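Side-chain contacts in L-serine ammonia-lyase (PDB 5C3U), which belongs to the pyridoxal-phosphate-dependent enzymes and holds pyridoxal-5'-phosphate in a pocket of an alpha/beta fold with two largely parallel sheets: residues V85-C88 with A89-L92; A129-H132 with A133-V137; F256-S259 with D260-A264. One frame throughout, in Å; residues are numbered along the deposited sequence.

Interaction 1 of 3, residues V85-C88 with A89-L92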
ATOM      1  N   VAL A  85      -5.149   9.993   7.050  1.00 20.21           N
ATOM      2  CA  VAL A  85      -5.761  11.335   7.017  1.00 20.51           C
ATOM      3  C   VAL A  85      -6.094  11.770   8.459  1.00 22.27           C
ATOM      4  O   VAL A  85      -5.801  12.911   8.856  1.00 21.90           O
ATOM      5  CB  VAL A  85      -7.001  11.364   6.119  1.00 23.67           C
ATOM      6  CG1 VAL A  85      -7.766  12.686   6.257  1.00 24.04           C
ATOM      7  CG2 VAL A  85      -6.567  11.175   4.662  1.00 21.86           C
ATOM      8  N   SER A  86      -6.705  10.865   9.225  1.00 22.65           N
ATOM      9  CA  SER A  86      -7.071  11.166  10.639  1.00 22.96           C
ATOM     10  C   SER A  86      -5.843  11.580  11.453  1.00 24.09           C
ATOM     11  O   SER A  86      -5.844  12.621  12.154  1.00 22.69           O
ATOM     12  CB  SER A  86      -7.818   9.971  11.256  1.00 25.71           C
ATOM     13  OG  SER A  86      -8.316  10.263  12.551  1.00 29.22           O
ATOM     14  N   TYR A  87      -4.779  10.793  11.334  1.00 22.02           N
ATOM     15  CA  TYR A  87      -3.516  11.100  11.992  1.00 23.43           C
ATOM     16  C   TYR A  87      -2.939  12.446  11.561  1.00 22.89           C
ATOM     17  O   TYR A  87      -2.558  13.254  12.401  1.00 23.27           O
ATOM     18  CB  TYR A  87      -2.505   9.983  11.774  1.00 24.54           C
ATOM     19  CG  TYR A  87      -1.160  10.305  12.343  1.00 25.54           C
ATOM     20  CD1 TYR A  87      -0.191  10.926  11.568  1.00 26.67           C
ATOM     21  CD2 TYR A  87      -0.873  10.051  13.686  1.00 28.55           C
ATOM     22  CE1 TYR A  87       1.053  11.236  12.086  1.00 28.34           C
ATOM     23  CE2 TYR A  87       0.372  10.379  14.220  1.00 28.91           C
ATOM     24  CZ  TYR A  87       1.324  10.963  13.421  1.00 31.02           C
ATOM     25  OH  TYR A  87       2.563  11.295  13.922  1.00 34.17           O
ATOM     26  N   CYS A  88      -2.864  12.690  10.251  1.00 22.16           N
ATOM     27  CA  CYS A  88      -2.296  13.958   9.738  1.00 25.52           C
ATOM     28  C   CYS A  88      -3.123  15.172  10.173  1.00 25.43           C
ATOM     29  O   CYS A  88      -2.576  16.224  10.480  1.00 25.65           O
ATOM     30  CB  CYS A  88      -2.196  13.928   8.192  1.00 26.28           C
ATOM     31  SG  CYS A  88      -0.969  12.732   7.599  1.00 30.84           S
ATOM     32  N   ALA A  89      -4.449  15.022  10.219  1.00 24.72           N
ATOM     33  CA  ALA A  89      -5.295  16.152  10.527  1.00 26.43           C
ATOM     34  C   ALA A  89      -5.012  16.531  11.978  1.00 27.13           C
ATOM     35  O   ALA A  89      -4.853  17.714  12.294  1.00 27.15           O
ATOM     36  CB  ALA A  89      -6.751  15.787  10.340  1.00 26.04           C
ATOM     37  N   ARG A  90      -4.907  15.529  12.849  1.00 26.72           N
ATOM     38  CA  ARG A  90      -4.578  15.827  14.254  1.00 29.21           C
ATOM     39  C   ARG A  90      -3.190  16.508  14.387  1.00 29.11           C
ATOM     40  O   ARG A  90      -3.045  17.484  15.142  1.00 30.37           O
ATOM     41  CB  ARG A  90      -4.712  14.582  15.149  1.00 32.88           C
ATOM     42  CG  ARG A  90      -4.154  14.790  16.559  1.00 37.60           C
ATOM     43  CD  ARG A  90      -4.381  13.619  17.511  1.00 42.71           C
ATOM     44  NE  ARG A  90      -3.701  12.374  17.121  1.00 46.87           N
ATOM     45  CZ  ARG A  90      -2.491  11.984  17.534  1.00 50.17           C
ATOM     46  NH1 ARG A  90      -1.987  10.818  17.112  1.00 45.10           N
ATOM     47  NH2 ARG A  90      -1.776  12.753  18.350  1.00 50.85           N
ATOM     48  N   GLN A  91      -2.191  16.030  13.643  1.00 26.75           N
ATOM     49  CA  GLN A  91      -0.822  16.585  13.715  1.00 27.94           C
ATOM     50  C   GLN A  91      -0.768  18.002  13.164  1.00 29.49           C
ATOM     51  O   GLN A  91      -0.046  18.850  13.688  1.00 30.01           O
ATOM     52  CB  GLN A  91       0.177  15.735  12.940  1.00 29.35           C
ATOM     53  CG  GLN A  91       0.493  14.387  13.567  1.00 33.10           C
ATOM     54  CD  GLN A  91       0.944  14.514  15.006  1.00 37.28           C
ATOM     55  OE1 GLN A  91       1.985  15.096  15.283  1.00 40.71           O
ATOM     56  NE2 GLN A  91       0.160  13.964  15.923  1.00 41.64           N
ATOM     57  N   LEU A  92      -1.554  18.246  12.112  1.00 27.53           N
ATOM     58  CA  LEU A  92      -1.585  19.547  11.434  1.00 28.90           C
ATOM     59  C   LEU A  92      -2.565  20.559  12.043  1.00 29.53           C
ATOM     60  O   LEU A  92      -2.565  21.731  11.653  1.00 30.22           O
ATOM     61  CB  LEU A  92      -1.861  19.363   9.930  1.00 27.82           C
ATOM     62  CG  LEU A  92      -0.799  18.524   9.206  1.00 27.91           C
ATOM     63  CD1 LEU A  92      -1.301  18.085   7.832  1.00 27.96           C
ATOM     64  CD2 LEU A  92       0.537  19.262   9.097  1.00 31.04           C
TER
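Gln-91 lies over one face of the Tyr-87 ring, four residues earlier on the same helix, and its side chain illustrates how a flexible polar residue can be laid flat along an aromatic neighbour. Gln-91 CB lies 3.7 Å from Tyr-87 O. CG then does most of the touching: it sits 3.5 Å from Tyr-87 CE1, toward the rim of the ring, in a CH-pi contact 27° off the ring normal. A bend at the second torsion (chi2 -54°) turns the rest of the chain along the ring instead of away from it. CD consequently comes 3.8 Å from Tyr-87 OH, and NE2 approaches Tyr-87 CE2 at 4.0 Å, with the amide plane only 14° from that of the ring. The same NE2 also rests above a face of the Arg-90 guanidinium. That group stands almost perpendicular to the tyrosine ring, with Arg-90 NH1 3.7 Å from Tyr-87 CD2. Its rotation is not left to this contact alone, since Arg-90 NE forms a salt bridge with Asp-115, whose carboxylate also bonds the hydroxyl of Ser-86. Leu-92 lies along another side of the helix, where its CD1 meets Cys-88 CB at 4.3 Å, a loose apolar contact. Beneath these side chains run four successive i to i+4 backbone bonds, from Ala-89 N to Val-85 O through to Leu-92 N to Cys-88 O at 2.8 Å. Inward, Val-85 and Ala-89 pack on the adjoining strands, while Tyr-87 and Cys-88 touch Met-53 of helix 52-67. Helix 79-92 is the connecting helix of a beta-alpha-beta unit, strand 72-75, helix 79-92 and strand 95-100, with one side on the sheet.

Interaction 2 of 3, residues A129-H132 with A133-V137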
ATOM      1  N   ALA A 129     -18.329   4.014   0.633  1.00 29.63           N
ATOM      2  CA  ALA A 129     -17.852   5.032   1.605  1.00 29.61           C
ATOM      3  C   ALA A 129     -17.231   6.213   0.870  1.00 28.41           C
ATOM      4  O   ALA A 129     -17.520   7.379   1.189  1.00 28.12           O
ATOM      5  CB  ALA A 129     -16.853   4.427   2.589  1.00 29.42           C
ATOM      6  N   GLU A 130     -16.400   5.907  -0.129  1.00 27.74           N
ATOM      7  CA  GLU A 130     -15.770   6.928  -0.948  1.00 29.48           C
ATOM      8  C   GLU A 130     -16.800   7.776  -1.695  1.00 30.02           C
ATOM      9  O   GLU A 130     -16.654   8.994  -1.772  1.00 27.82           O
ATOM     10  CB  GLU A 130     -14.770   6.325  -1.943  1.00 34.21           C
ATOM     11  CG  GLU A 130     -14.046   7.382  -2.775  1.00 36.33           C
ATOM     12  CD  GLU A 130     -13.180   6.813  -3.882  1.00 42.55           C
ATOM     13  OE1 GLU A 130     -13.031   5.571  -3.976  1.00 44.93           O
ATOM     14  OE2 GLU A 130     -12.650   7.626  -4.672  1.00 45.74           O
ATOM     15  N   VAL A 131     -17.802   7.111  -2.279  1.00 31.59           N
ATOM     16  CA  VAL A 131     -18.833   7.802  -3.058  1.00 32.44           C
ATOM     17  C   VAL A 131     -19.571   8.782  -2.159  1.00 31.03           C
ATOM     18  O   VAL A 131     -19.754   9.939  -2.527  1.00 32.23           O
ATOM     19  CB  VAL A 131     -19.789   6.821  -3.787  1.00 32.43           C
ATOM     20  CG1 VAL A 131     -21.100   7.504  -4.177  1.00 33.53           C
ATOM     21  CG2 VAL A 131     -19.105   6.235  -5.024  1.00 32.34           C
ATOM     22  N   HIS A 132     -19.928   8.329  -0.961  1.00 31.77           N
ATOM     23  CA  HIS A 132     -20.583   9.165   0.027  1.00 31.29           C
ATOM     24  C   HIS A 132     -19.699  10.289   0.507  1.00 30.68           C
ATOM     25  O   HIS A 132     -20.110  11.455   0.502  1.00 30.56           O
ATOM     26  CB  HIS A 132     -21.034   8.330   1.205  1.00 33.22           C
ATOM     27  CG  HIS A 132     -21.951   9.063   2.143  1.00 35.04           C
ATOM     28  ND1 HIS A 132     -23.196   9.446   1.786  1.00 38.50           N
ATOM     29  CD2 HIS A 132     -21.772   9.476   3.456  1.00 37.06           C
ATOM     30  CE1 HIS A 132     -23.778  10.079   2.822  1.00 38.54           C
ATOM     31  NE2 HIS A 132     -22.911  10.091   3.846  1.00 37.86           N
ATOM     32  N   ALA A 133     -18.468   9.965   0.899  1.00 29.33           N
ATOM     33  CA  ALA A 133     -17.514  11.007   1.324  1.00 26.79           C
ATOM     34  C   ALA A 133     -17.350  12.118   0.293  1.00 27.52           C
ATOM     35  O   ALA A 133     -17.283  13.290   0.647  1.00 27.34           O
ATOM     36  CB  ALA A 133     -16.155  10.404   1.684  1.00 26.11           C
ATOM     37  N   ARG A 134     -17.304  11.759  -0.988  1.00 28.38           N
ATOM     38  CA  ARG A 134     -17.123  12.764  -2.024  1.00 28.49           C
ATOM     39  C   ARG A 134     -18.220  13.816  -2.054  1.00 29.76           C
ATOM     40  O   ARG A 134     -17.940  14.981  -2.359  1.00 30.96           O
ATOM     41  CB  ARG A 134     -16.937  12.130  -3.398  1.00 29.01           C
ATOM     42  CG  ARG A 134     -15.552  11.524  -3.563  1.00 30.98           C
ATOM     43  CD  ARG A 134     -15.327  10.985  -4.971  1.00 32.84           C
ATOM     44  NE  ARG A 134     -13.993  10.388  -5.078  1.00 33.99           N
ATOM     45  CZ  ARG A 134     -12.879  11.079  -5.293  1.00 34.60           C
ATOM     46  NH1 ARG A 134     -11.705  10.456  -5.358  1.00 36.33           N
ATOM     47  NH2 ARG A 134     -12.932  12.396  -5.418  1.00 34.99           N
ATOM     48  N   LYS A 135     -19.435  13.421  -1.687  1.00 30.24           N
ATOM     49  CA  LYS A 135     -20.579  14.346  -1.626  1.00 33.68           C
ATOM     50  C   LYS A 135     -20.579  15.242  -0.374  1.00 34.91           C
ATOM     51  O   LYS A 135     -21.472  16.075  -0.217  1.00 37.00           O
ATOM     52  CB  LYS A 135     -21.918  13.595  -1.661  1.00 35.93           C
ATOM     53  CG  LYS A 135     -21.993  12.344  -2.514  1.00 40.27           C
ATOM     54  CD  LYS A 135     -22.271  12.624  -3.975  1.00 44.38           C
ATOM     55  CE  LYS A 135     -22.911  11.406  -4.630  1.00 46.09           C
ATOM     56  NZ  LYS A 135     -22.620  11.370  -6.093  1.00 49.79           N
ATOM     57  N   LEU A 136     -19.597  15.074   0.514  1.00 33.23           N
ATOM     58  CA  LEU A 136     -19.548  15.855   1.760  1.00 32.96           C
ATOM     59  C   LEU A 136     -18.571  17.012   1.700  1.00 31.75           C
ATOM     60  O   LEU A 136     -18.386  17.734   2.688  1.00 35.08           O
ATOM     61  CB  LEU A 136     -19.168  14.959   2.941  1.00 31.51           C
ATOM     62  CG  LEU A 136     -20.058  13.744   3.187  1.00 32.40           C
ATOM     63  CD1 LEU A 136     -19.662  13.083   4.502  1.00 33.94           C
ATOM     64  CD2 LEU A 136     -21.522  14.168   3.217  1.00 33.80           C
ATOM     65  N   VAL A 137     -17.923  17.169   0.557  1.00 29.73           N
ATOM     66  CA  VAL A 137     -16.892  18.161   0.405  1.00 30.00           C
ATOM     67  C   VAL A 137     -17.530  19.528   0.144  1.00 31.56           C
ATOM     68  O   VAL A 137     -18.189  19.735  -0.877  1.00 31.99           O
ATOM     69  CB  VAL A 137     -15.928  17.841  -0.748  1.00 28.78           C
ATOM     70  CG1 VAL A 137     -14.858  18.920  -0.841  1.00 28.22           C
ATOM     71  CG2 VAL A 137     -15.284  16.454  -0.580  1.00 28.12           C
TER
HETATM   72  O   HOH W   1     -19.581  11.022  -5.215  1.00 40.24           O
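Ala-133 N bonds Ala-129 O at 2.8 Å, one helical turn back, while the alanine methyl faces Val-99 and Tyr-143 of the sheet. Arg-134 repeats the i to i+4 pattern by bonding Glu-130 O through its own N, then adds a side-chain version of the same spacing. The two long side chains run side by side and point the same way, the arginine extended from CG to NE and the glutamate extended beyond CG. Arg-134 therefore presents the side of its guanidinium: NE and NH1 both reach Glu-130 OE2, each at 3.1 Å. The oxygen lies within 5° of the guanidinium plane, but the carboxylate itself is twisted 46° from that plane, and a single oxygen takes both donors. NH1 comes nearly end-on to the C-O bond, whereas NE arrives from the anti side, somewhat out of the carboxylate plane. This i/i+4 salt bridge joins successive turns at the C-terminal end of helix 126-134, which links strands 118-121 and 141-143, the two outer strands of the four-stranded parallel sheet; Glu-130 and Arg-134 both lie against Tyr-143. At Lys-135 the backbone changes pattern, bonding only weakly from N to His-132 O at 3.0 Å. The first torsion sets Lys-135 CG beside its backbone N, 3.3 Å from Val-131 O, and a bend at chi2 (-84°) turns the rest of the chain. A water donates to that carbonyl and weakly accepts from Lys-135 NZ. Leu-136, within the type I turn from Arg-134 to Val-137, places CG 3.5 Å from His-132 O and packs further on Ile-97 and Val-99, while the His-132 ring stacks on Tyr-122.

Interaction 3 of 3, residues F256-S259 with D260-A264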
ATOM      1  N   PHE A 256       2.018  -9.248 -11.630  1.00 26.90           N
ATOM      2  CA  PHE A 256       1.803 -10.614 -11.204  1.00 28.15           C
ATOM      3  C   PHE A 256       0.584 -10.677 -10.288  1.00 28.00           C
ATOM      4  O   PHE A 256       0.308  -9.741  -9.542  1.00 30.58           O
ATOM      5  CB  PHE A 256       3.054 -11.140 -10.499  1.00 29.52           C
ATOM      6  CG  PHE A 256       3.130 -12.637 -10.439  1.00 32.42           C
ATOM      7  CD1 PHE A 256       3.575 -13.373 -11.542  1.00 32.66           C
ATOM      8  CD2 PHE A 256       2.756 -13.315  -9.289  1.00 33.12           C
ATOM      9  CE1 PHE A 256       3.644 -14.761 -11.491  1.00 33.25           C
ATOM     10  CE2 PHE A 256       2.823 -14.700  -9.229  1.00 34.01           C
ATOM     11  CZ  PHE A 256       3.260 -15.425 -10.329  1.00 34.40           C
ATOM     12  N   ALA A 257      -0.173 -11.759 -10.371  1.00 25.78           N
ATOM     13  CA  ALA A 257      -1.352 -11.894  -9.522  1.00 27.16           C
ATOM     14  C   ALA A 257      -1.286 -13.183  -8.732  1.00 26.84           C
ATOM     15  O   ALA A 257      -0.898 -14.208  -9.270  1.00 26.67           O
ATOM     16  CB  ALA A 257      -2.623 -11.851 -10.357  1.00 27.51           C
ATOM     17  N   VAL A 258      -1.629 -13.105  -7.444  1.00 24.31           N
ATOM     18  CA  VAL A 258      -1.709 -14.262  -6.554  1.00 23.45           C
ATOM     19  C   VAL A 258      -3.153 -14.461  -6.045  1.00 22.28           C
ATOM     20  O   VAL A 258      -3.986 -13.554  -6.138  1.00 22.70           O
ATOM     21  CB  VAL A 258      -0.742 -14.124  -5.350  1.00 23.06           C
ATOM     22  CG1 VAL A 258       0.692 -13.856  -5.804  1.00 23.80           C
ATOM     23  CG2 VAL A 258      -1.219 -13.044  -4.376  1.00 23.56           C
ATOM     24  N   SER A 259      -3.465 -15.641  -5.512  1.00 22.22           N
ATOM     25  CA  SER A 259      -4.811 -15.903  -5.011  1.00 21.08           C
ATOM     26  C   SER A 259      -4.970 -15.361  -3.582  1.00 21.23           C
ATOM     27  O   SER A 259      -3.982 -15.097  -2.902  1.00 20.79           O
ATOM     28  CB  SER A 259      -5.079 -17.404  -4.969  1.00 23.60           C
ATOM     29  OG  SER A 259      -4.155 -18.029  -4.082  1.00 25.01           O
ATOM     30  N   ASP A 260      -6.214 -15.241  -3.148  1.00 21.14           N
ATOM     31  CA  ASP A 260      -6.505 -14.884  -1.742  1.00 22.10           C
ATOM     32  C   ASP A 260      -5.891 -15.899  -0.788  1.00 23.06           C
ATOM     33  O   ASP A 260      -5.405 -15.519   0.285  1.00 24.14           O
ATOM     34  CB  ASP A 260      -8.007 -14.745  -1.533  1.00 22.10           C
ATOM     35  CG  ASP A 260      -8.521 -13.350  -1.893  1.00 24.22           C
ATOM     36  OD1 ASP A 260      -7.747 -12.522  -2.434  1.00 28.44           O
ATOM     37  OD2 ASP A 260      -9.714 -13.066  -1.627  1.00 24.95           O
ATOM     38  N   ALA A 261      -5.901 -17.181  -1.166  1.00 23.57           N
ATOM     39  CA  ALA A 261      -5.318 -18.226  -0.323  1.00 25.01           C
ATOM     40  C   ALA A 261      -3.812 -18.030  -0.140  1.00 24.73           C
ATOM     41  O   ALA A 261      -3.298 -18.203   0.962  1.00 23.37           O
ATOM     42  CB  ALA A 261      -5.633 -19.628  -0.850  1.00 26.86           C
ATOM     43  N   MET A 262      -3.110 -17.646  -1.203  1.00 23.46           N
ATOM     44  CA  MET A 262      -1.675 -17.364  -1.095  1.00 22.93           C
ATOM     45  C   MET A 262      -1.422 -16.157  -0.194  1.00 21.23           C
ATOM     46  O   MET A 262      -0.525 -16.186   0.650  1.00 23.05           O
ATOM     47  CB  MET A 262      -1.059 -17.102  -2.466  1.00 23.32           C
ATOM     48  CG  MET A 262      -0.900 -18.353  -3.287  1.00 25.79           C
ATOM     49  SD  MET A 262      -0.606 -17.984  -5.035  1.00 31.30           S
ATOM     50  CE  MET A 262       1.006 -17.255  -4.950  1.00 32.28           C
ATOM     51  N   ALA A 263      -2.216 -15.100  -0.376  1.00 20.59           N
ATOM     52  CA  ALA A 263      -2.052 -13.889   0.427  1.00 19.24           C
ATOM     53  C   ALA A 263      -2.341 -14.191   1.895  1.00 19.20           C
ATOM     54  O   ALA A 263      -1.635 -13.710   2.775  1.00 21.94           O
ATOM     55  CB  ALA A 263      -2.960 -12.765  -0.087  1.00 18.57           C
ATOM     56  N   ALA A 264      -3.366 -14.997   2.152  1.00 19.94           N
ATOM     57  CA  ALA A 264      -3.753 -15.315   3.529  1.00 21.22           C
ATOM     58  C   ALA A 264      -2.667 -16.158   4.208  1.00 20.74           C
ATOM     59  O   ALA A 264      -2.333 -15.984   5.403  1.00 19.69           O
ATOM     60  CB  ALA A 264      -5.072 -16.068   3.541  1.00 22.58           C
TER
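Two first torsions shape the meeting of Ser-259 and Met-262: the serine's makes the cap, and the methionine's lays its side chain over it. In the serine, chi1 of 62° sets OG between the backbone N and the carbonyl carbon, turned toward the amides that begin the helix. In the methionine, chi1 of -74° places CG anti to the carbonyl carbon and sends the chain back toward the incoming strand. Ser-259 is the N-cap: its OG accepts from Met-262 N at 3.1 Å, a fairly straight bond, and gives a first-turn amide a side-chain acceptor, as an N-cap does. Ser-259 O meanwhile accepts from Ala-263 N, also at 3.1 Å, starting the regular i to i+4 series. The cap oxygen is then roofed by its own partner, with Met-262 CG 3.4 Å and SD 3.7 Å from Ser-259 OG. A bend about the CG-SD bond (chi3 68°) carries the methyl of Met-262 across to Val-258, where Met-262 CE meets Val-258 CG1 at 3.5 Å and Val-258 CB at 3.6 Å. A polar bond and an apolar contact thus lie side by side at the strand-to-helix junction. Asp-260, in the first turn, directs its carboxylate elsewhere, one oxygen bonded to Thr-230 OG1 and the other to Ile-231 N; a negative charge here would probably also suit the helix dipole. Strand 253-258, at the edge of the six-stranded sheet, pairs with strand 202-207 through bonds of Phe-256 and Val-258, Val-258 also packs on helix 280-290, Met-262 touches Leu-293 of helix 293-297, and helix 260-274 meets Tyr-325 and Tyr-329 of helix 319-329.

In the fold
The three contacts follow one another along the chain without overlapping, and none touches another. Interactions 1 and 2 belong to the part of the fold built round the four-stranded parallel sheet: their helices, 79-92 and 126-134, both pack on strand 95-100, and the centres of the two contacts are about 19 Å apart and their nearest atoms about 10 Å. Interaction 3 belongs to the six-stranded mixed sheet, at its outer strand 253-258, and lies across the chain's centre from interaction 1, about 33 Å between centres, and about 30 Å centre to centre from interaction 2. Pyridoxal-5'-phosphate lies about 10 to 11 Å from the nearest side chain of each; at such distances none touches the cofactor, and all three lie in the surrounding fold.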